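Side-chain contacts in putative tautomerase (PDB 3RY0), which belongs to the tautomerase superfamily as a short-chain putative tautomerase that assembles into a hexamer and whose precise role is not established: residues E43-P47 against E48-V52; G53-V57 against A58-A62. All blocks are in the same frame, centred on the assembly; numbering follows the deposited sequence.

Interaction 1: residues E43-P47 against E48-V52; sequences EETPP and ERWFV
Pro46 and Arg49 are joined by the single hydrogen bond of this turn. The amide N of Arg49 gives its hydrogen to Pro46 O over 2.9 Å, with an N-H...O angle of 159°. The bond closes a type I beta turn with Pro47 and Glu48 at its two central positions. The turn follows strand 39-45 and leads into strand 50-52.

The remaining contacts are van der Waals. The extended arm of Arg49 crosses the Pro46 ring at a slant, with CG of Pro46 4.0 Å from CD of Arg49. CG of Arg49 is anti to the carbonyl carbon (chi1 -65°), which carries the arm across the Pro46 ring. Glu48 runs beside the Pro47 ring and points the same way. A bend at chi2 (76°) brings its OE1 to 3.6 Å from CD of Pro47, and CB of Pro46 lies at 3.7 Å from the same oxygen. This carboxylate oxygen thus rests on proline carbons without a hydrogen bond to them. On the buried side, CB of Thr45 meets the indole of Trp50 at its edge, 3.8 Å from CE3. CG2 of Thr45 lies 4.1 Å from CB of Arg49.

Thr45 and Trp50 both rest on Thr6 of strand 2-8, which is paired with strand 39-45. Pro47 and Trp50 also touch helix 57-62. Residues Trp50 to Val52 pair antiparallel with a strand of the second subunit, so the sheet continues across the interface.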
ATOM      1  N   GLU A  43       8.201   1.002  -7.141  1.00 12.47           N
ATOM      2  CA  GLU A  43       8.983   0.686  -5.925  1.00 15.73           C
ATOM      3  C   GLU A  43       9.846  -0.548  -6.298  1.00 15.56           C
ATOM      4  O   GLU A  43       9.396  -1.431  -7.058  1.00 16.28           O
ATOM      5  CB  GLU A  43       7.990   0.208  -4.886  1.00 18.12           C
ATOM      6  CG  GLU A  43       6.991   1.228  -4.492  1.00 29.35           C
ATOM      7  CD  GLU A  43       6.003   0.654  -3.476  1.00 39.98           C
ATOM      8  OE1 GLU A  43       5.681  -0.595  -3.528  1.00 47.15           O
ATOM      9  OE2 GLU A  43       5.559   1.494  -2.653  1.00 45.81           O
ATOM     10  N   GLU A  44      11.096  -0.591  -5.833  1.00 15.72           N
ATOM     11  CA  GLU A  44      12.049  -1.678  -6.129  1.00 16.12           C
ATOM     12  C   GLU A  44      12.313  -2.341  -4.770  1.00 17.77           C
ATOM     13  O   GLU A  44      12.538  -1.692  -3.718  1.00 21.11           O
ATOM     14  CB  GLU A  44      13.339  -1.125  -6.740  1.00 18.40           C
ATOM     15  CG  GLU A  44      13.044  -0.608  -8.130  1.00 24.93           C
ATOM     16  CD  GLU A  44      14.288  -0.378  -9.026  1.00 33.92           C
ATOM     17  OE1 GLU A  44      15.390  -0.853  -8.682  1.00 39.54           O
ATOM     18  OE2 GLU A  44      14.122   0.247 -10.095  1.00 36.14           O
ATOM     19  N   THR A  45      12.253  -3.665  -4.774  1.00 14.49           N
ATOM     20  CA  THR A  45      12.445  -4.462  -3.603  1.00 14.13           C
ATOM     21  C   THR A  45      13.719  -5.322  -3.801  1.00 13.70           C
ATOM     22  O   THR A  45      13.842  -5.993  -4.841  1.00 14.02           O
ATOM     23  CB  THR A  45      11.227  -5.415  -3.406  1.00 13.35           C
ATOM     24  OG1 THR A  45      10.042  -4.564  -3.290  1.00 21.12           O
ATOM     25  CG2 THR A  45      11.407  -6.258  -2.229  1.00 15.46           C
ATOM     26  N   PRO A  46      14.615  -5.372  -2.792  1.00 12.45           N
ATOM     27  CA  PRO A  46      15.787  -6.249  -2.954  1.00 14.29           C
ATOM     28  C   PRO A  46      15.341  -7.691  -2.878  1.00 13.64           C
ATOM     29  O   PRO A  46      14.327  -8.028  -2.201  1.00 11.86           O
ATOM     30  CB  PRO A  46      16.665  -5.921  -1.755  1.00 14.15           C
ATOM     31  CG  PRO A  46      15.952  -5.230  -0.862  1.00 17.09           C
ATOM     32  CD  PRO A  46      14.648  -4.575  -1.549  1.00 14.06           C
ATOM     33  N   PRO A  47      16.085  -8.608  -3.530  1.00 12.91           N
ATOM     34  CA  PRO A  47      15.610  -9.984  -3.600  1.00 13.03           C
ATOM     35  C   PRO A  47      15.619 -10.770  -2.275  1.00 13.35           C
ATOM     36  O   PRO A  47      14.944 -11.795  -2.198  1.00 14.09           O
ATOM     37  CB  PRO A  47      16.559 -10.663  -4.627  1.00 14.99           C
ATOM     38  CG  PRO A  47      17.833  -9.789  -4.513  1.00 16.19           C
ATOM     39  CD  PRO A  47      17.240  -8.317  -4.335  1.00 14.67           C
ATOM     40  N   GLU A  48      16.293 -10.235  -1.269  1.00 13.13           N
ATOM     41  CA  GLU A  48      16.301 -10.841   0.069  1.00 14.21           C
ATOM     42  C   GLU A  48      15.044 -10.497   0.797  1.00 14.25           C
ATOM     43  O   GLU A  48      14.751 -11.094   1.835  1.00 15.92           O
ATOM     44  CB  GLU A  48      17.493 -10.320   0.904  1.00 15.18           C
ATOM     45  CG  GLU A  48      18.844 -10.702   0.383  1.00 20.95           C
ATOM     46  CD  GLU A  48      19.325  -9.943  -0.807  1.00 24.10           C
ATOM     47  OE1 GLU A  48      18.799  -8.805  -1.083  1.00 21.04           O
ATOM     48  OE2 GLU A  48      20.212 -10.548  -1.473  1.00 27.79           O
ATOM     49  N   ARG A  49      14.227  -9.562   0.268  1.00 12.58           N
ATOM     50  CA  ARG A  49      13.036  -9.092   0.977  1.00 12.98           C
ATOM     51  C   ARG A  49      11.781  -9.411   0.224  1.00 10.64           C
ATOM     52  O   ARG A  49      10.663  -8.938   0.583  1.00 13.27           O
ATOM     53  CB  ARG A  49      13.147  -7.609   1.269  1.00 12.43           C
ATOM     54  CG  ARG A  49      14.262  -7.287   2.209  1.00 18.32           C
ATOM     55  CD  ARG A  49      14.203  -5.819   2.649  1.00 27.86           C
ATOM     56  NE  ARG A  49      15.412  -5.526   3.422  1.00 38.01           N
ATOM     57  CZ  ARG A  49      16.053  -4.351   3.422  1.00 41.50           C
ATOM     58  NH1 ARG A  49      15.636  -3.349   2.644  1.00 41.53           N
ATOM     59  NH2 ARG A  49      17.161  -4.209   4.155  1.00 41.00           N
ATOM     60  N   TRP A  50      11.833 -10.278  -0.780  1.00 11.11           N
ATOM     61  CA  TRP A  50      10.695 -10.741  -1.579  1.00 10.03           C
ATOM     62  C   TRP A  50      10.657 -12.195  -1.424  1.00 10.71           C
ATOM     63  O   TRP A  50      11.674 -12.860  -1.778  1.00 11.22           O
ATOM     64  CB  TRP A  50      10.901 -10.322  -3.024  1.00 12.60           C
ATOM     65  CG  TRP A  50       9.739 -10.568  -3.932  1.00 11.31           C
ATOM     66  CD1 TRP A  50       8.997 -11.728  -4.126  1.00 13.91           C
ATOM     67  CD2 TRP A  50       9.151  -9.601  -4.823  1.00 11.78           C
ATOM     68  NE1 TRP A  50       8.009 -11.559  -5.067  1.00 14.01           N
ATOM     69  CE2 TRP A  50       8.088 -10.231  -5.509  1.00 13.54           C
ATOM     70  CE3 TRP A  50       9.505  -8.279  -5.184  1.00 13.99           C
ATOM     71  CZ2 TRP A  50       7.322  -9.562  -6.467  1.00 15.00           C
ATOM     72  CZ3 TRP A  50       8.707  -7.637  -6.105  1.00 14.59           C
ATOM     73  CH2 TRP A  50       7.629  -8.256  -6.708  1.00 13.81           C
ATOM     74  N   PHE A  51       9.576 -12.752  -0.914  1.00 10.53           N
ATOM     75  CA  PHE A  51       9.456 -14.254  -0.678  1.00  9.07           C
ATOM     76  C   PHE A  51       8.337 -14.830  -1.520  1.00 10.79           C
ATOM     77  O   PHE A  51       7.278 -14.241  -1.700  1.00 11.19           O
ATOM     78  CB  PHE A  51       9.171 -14.539   0.820  1.00 11.20           C
ATOM     79  CG  PHE A  51      10.233 -13.983   1.768  1.00 10.76           C
ATOM     80  CD1 PHE A  51      11.148 -14.872   2.290  1.00 12.82           C
ATOM     81  CD2 PHE A  51      10.261 -12.592   2.151  1.00 11.46           C
ATOM     82  CE1 PHE A  51      12.119 -14.404   3.084  1.00 11.80           C
ATOM     83  CE2 PHE A  51      11.243 -12.115   2.921  1.00 13.00           C
ATOM     84  CZ  PHE A  51      12.241 -13.038   3.446  1.00 13.47           C
ATOM     85  N   VAL A  52       8.625 -16.047  -2.059  1.00 11.32           N
ATOM     86  CA  VAL A  52       7.633 -16.895  -2.688  1.00 12.72           C
ATOM     87  C   VAL A  52       7.859 -18.291  -2.114  1.00 13.32           C
ATOM     88  O   VAL A  52       8.979 -18.735  -1.980  1.00 12.92           O
ATOM     89  CB  VAL A  52       7.894 -16.973  -4.224  1.00 14.35           C
ATOM     90  CG1 VAL A  52       6.737 -17.764  -4.944  1.00 17.07           C
ATOM     91  CG2 VAL A  52       8.017 -15.577  -4.834  1.00 16.28           C
TER

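Interaction 2: residues G53-V57 against A58-A62; sequences GGRSV and AERRA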
ATOM      1  N   GLY A  53       6.745 -18.888  -1.708  1.00 12.52           N
ATOM      2  CA  GLY A  53       6.907 -20.213  -1.099  1.00 15.01           C
ATOM      3  C   GLY A  53       7.690 -20.191   0.169  1.00 14.35           C
ATOM      4  O   GLY A  53       8.312 -21.207   0.532  1.00 15.82           O
ATOM      5  N   GLY A  54       7.760 -19.064   0.875  1.00 13.10           N
ATOM      6  CA  GLY A  54       8.488 -18.908   2.090  1.00 13.12           C
ATOM      7  C   GLY A  54       9.958 -18.764   2.016  1.00 12.72           C
ATOM      8  O   GLY A  54      10.630 -18.600   3.045  1.00 14.28           O
ATOM      9  N   ARG A  55      10.472 -18.682   0.780  1.00 13.08           N
ATOM     10  CA  ARG A  55      11.881 -18.460   0.565  1.00 14.02           C
ATOM     11  C   ARG A  55      12.134 -17.216  -0.247  1.00 11.57           C
ATOM     12  O   ARG A  55      11.326 -16.876  -1.129  1.00 12.86           O
ATOM     13  CB  ARG A  55      12.554 -19.691  -0.137  1.00 15.67           C
ATOM     14  CG  ARG A  55      12.442 -20.990   0.683  1.00 19.50           C
ATOM     15  CD  ARG A  55      13.186 -22.140   0.010  1.00 27.68           C
ATOM     16  NE  ARG A  55      12.677 -22.321  -1.347  1.00 36.22           N
ATOM     17  CZ  ARG A  55      13.430 -22.554  -2.428  1.00 35.80           C
ATOM     18  NH1 ARG A  55      14.765 -22.614  -2.325  1.00 33.04           N
ATOM     19  NH2 ARG A  55      12.836 -22.693  -3.618  1.00 39.43           N
ATOM     20  N   SER A  56      13.212 -16.525   0.044  1.00 12.16           N
ATOM     21  CA  SER A  56      13.441 -15.239  -0.656  1.00 12.72           C
ATOM     22  C   SER A  56      13.829 -15.484  -2.073  1.00 14.58           C
ATOM     23  O   SER A  56      14.322 -16.603  -2.439  1.00 14.04           O
ATOM     24  CB  SER A  56      14.528 -14.436   0.038  1.00 14.35           C
ATOM     25  OG  SER A  56      15.769 -15.011  -0.257  1.00 16.74           O
ATOM     26  N   VAL A  57      13.586 -14.551  -2.974  1.00 13.18           N
ATOM     27  CA  VAL A  57      14.070 -14.608  -4.389  1.00 13.88           C
ATOM     28  C   VAL A  57      15.565 -14.855  -4.394  1.00 15.18           C
ATOM     29  O   VAL A  57      16.025 -15.655  -5.214  1.00 15.50           O
ATOM     30  CB  VAL A  57      13.650 -13.347  -5.108  1.00 13.13           C
ATOM     31  CG1 VAL A  57      14.293 -13.341  -6.532  1.00 14.61           C
ATOM     32  CG2 VAL A  57      12.081 -13.342  -5.287  1.00 12.72           C
ATOM     33  N   ALA A  58      16.301 -14.243  -3.504  1.00 14.90           N
ATOM     34  CA  ALA A  58      17.760 -14.507  -3.447  1.00 16.35           C
ATOM     35  C   ALA A  58      18.002 -15.972  -3.222  1.00 18.22           C
ATOM     36  O   ALA A  58      18.864 -16.542  -3.960  1.00 22.01           O
ATOM     37  CB  ALA A  58      18.345 -13.685  -2.357  1.00 18.09           C
ATOM     38  N   GLU A  59      17.309 -16.582  -2.262  1.00 18.15           N
ATOM     39  CA  GLU A  59      17.528 -18.074  -1.905  1.00 18.62           C
ATOM     40  C   GLU A  59      17.100 -18.947  -3.068  1.00 21.95           C
ATOM     41  O   GLU A  59      17.853 -19.901  -3.450  1.00 21.95           O
ATOM     42  CB  GLU A  59      16.778 -18.406  -0.606  1.00 23.46           C
ATOM     43  CG  GLU A  59      17.058 -19.852  -0.031  1.00 21.58           C
ATOM     44  CD  GLU A  59      16.425 -20.195   1.342  1.00 30.57           C
ATOM     45  OE1 GLU A  59      16.393 -21.402   1.675  1.00 34.16           O
ATOM     46  OE2 GLU A  59      16.013 -19.338   2.144  1.00 30.89           O
ATOM     47  N   ARG A  60      15.997 -18.636  -3.725  1.00 21.06           N
ATOM     48  CA  ARG A  60      15.431 -19.405  -4.871  1.00 22.09           C
ATOM     49  C   ARG A  60      16.396 -19.332  -6.095  1.00 25.01           C
ATOM     50  O   ARG A  60      16.564 -20.348  -6.878  1.00 26.76           O
ATOM     51  CB  ARG A  60      14.023 -18.909  -5.235  1.00 21.47           C
ATOM     52  CG  ARG A  60      12.984 -19.245  -4.203  1.00 19.72           C
ATOM     53  CD  ARG A  60      11.769 -18.291  -4.280  1.00 17.37           C
ATOM     54  NE  ARG A  60      11.036 -18.489  -5.584  1.00 20.49           N
ATOM     55  CZ  ARG A  60      10.066 -19.403  -5.808  1.00 20.90           C
ATOM     56  NH1 ARG A  60       9.766 -20.269  -4.861  1.00 18.45           N
ATOM     57  NH2 ARG A  60       9.389 -19.461  -6.972  1.00 22.73           N
ATOM     58  N   ARG A  61      17.053 -18.192  -6.281  1.00 25.30           N
ATOM     59  CA  ARG A  61      18.071 -17.984  -7.312  1.00 25.91           C
ATOM     60  C   ARG A  61      19.291 -18.829  -6.981  1.00 26.48           C
ATOM     61  O   ARG A  61      19.930 -19.399  -7.898  1.00 27.87           O
ATOM     62  CB  ARG A  61      18.462 -16.522  -7.361  1.00 25.51           C
ATOM     63  CG  ARG A  61      17.609 -15.847  -8.324  1.00 24.25           C
ATOM     64  CD  ARG A  61      17.756 -14.352  -8.164  1.00 30.10           C
ATOM     65  NE  ARG A  61      16.945 -13.696  -9.177  1.00 28.60           N
ATOM     66  CZ  ARG A  61      16.772 -12.392  -9.257  1.00 30.00           C
ATOM     67  NH1 ARG A  61      17.350 -11.616  -8.353  1.00 24.15           N
ATOM     68  NH2 ARG A  61      16.063 -11.884 -10.248  1.00 30.75           N
ATOM     69  N   ALA A  62      19.646 -18.979  -5.719  1.00 26.12           N
ATOM     70  CA  ALA A  62      20.871 -19.755  -5.385  1.00 25.76           C
ATOM     71  C   ALA A  62      20.747 -21.243  -5.522  1.00 25.41           C
ATOM     72  O   ALA A  62      21.764 -21.946  -5.561  1.00 25.74           O
ATOM     73  CB  ALA A  62      21.389 -19.465  -3.968  1.00 26.89           C
TER
HETATM   74  O   HOH W   1      16.970 -23.150  -0.522  1.00 33.95           O
HETATM   75  O   HOH W   2      14.710 -17.278   2.461  1.00 18.55           O
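Ser56 stands at the N-cap of helix 57-62, and the first turn closes with Arg60 N bonded to Ser56 O and Arg61 N to Val57 O, each at 2.9 Å. Ser56 OG accepts from Glu59 N at 3.0 Å, a capping bond. With chi1 at 75°, OG sits between the backbone N and the carbonyl carbon and reaches that amide. The reciprocal link, from Ser56 N to Glu59 OE2, passes through a water.

Arg55 crosses both Glu59 and Arg60 at about a right angle. CG of Arg60 lies over one face of the Arg55 guanidinium, 3.5 Å from NH2. The Glu59 carboxylate is turned almost perpendicular to that guanidinium. Arg55 NH1 and Glu59 OE1 are 4.5 Å apart, too far for a salt bridge, and another water at the guanidinium edge bonds to both. Further along, CG1 of Val57 covers one face of the Arg61 guanidinium, 3.8 Å from NE.

Arg55 NH2 and Arg60 NH1 are 4.1 Å apart. Arg60 forms a salt bridge with Glu36 of the second subunit, and this bridge probably offsets the two like charges. Glu59 is tied at its amide by the cap and at its carboxylate through water, and its negative charge near the helix start probably suits the helix dipole.

How the interactions relate
The two contacts follow one another along the chain, and their centres lie about 10 Å apart. Interaction 1 is partly buried and has Thr45 and Trp50 on its inner side. Interaction 2 lies at the surface, with Ser56 its buried member. Strands 50-52 and 55-56 pair antiparallel and join them. Probable backbone hydrogen bonds also link Trp50 O to Val57 N and Pro47 O to Ala58 N, so the turn after strand 39-45 and strand 50-52 meet the start of helix 57-62. The first contact relies on one turn-closing backbone bond and van der Waals packing on prolines, the second on a helix cap, charged groups and water. Both touch the second subunit, interaction 1 largely by strand pairing and packing, interaction 2 through Arg60.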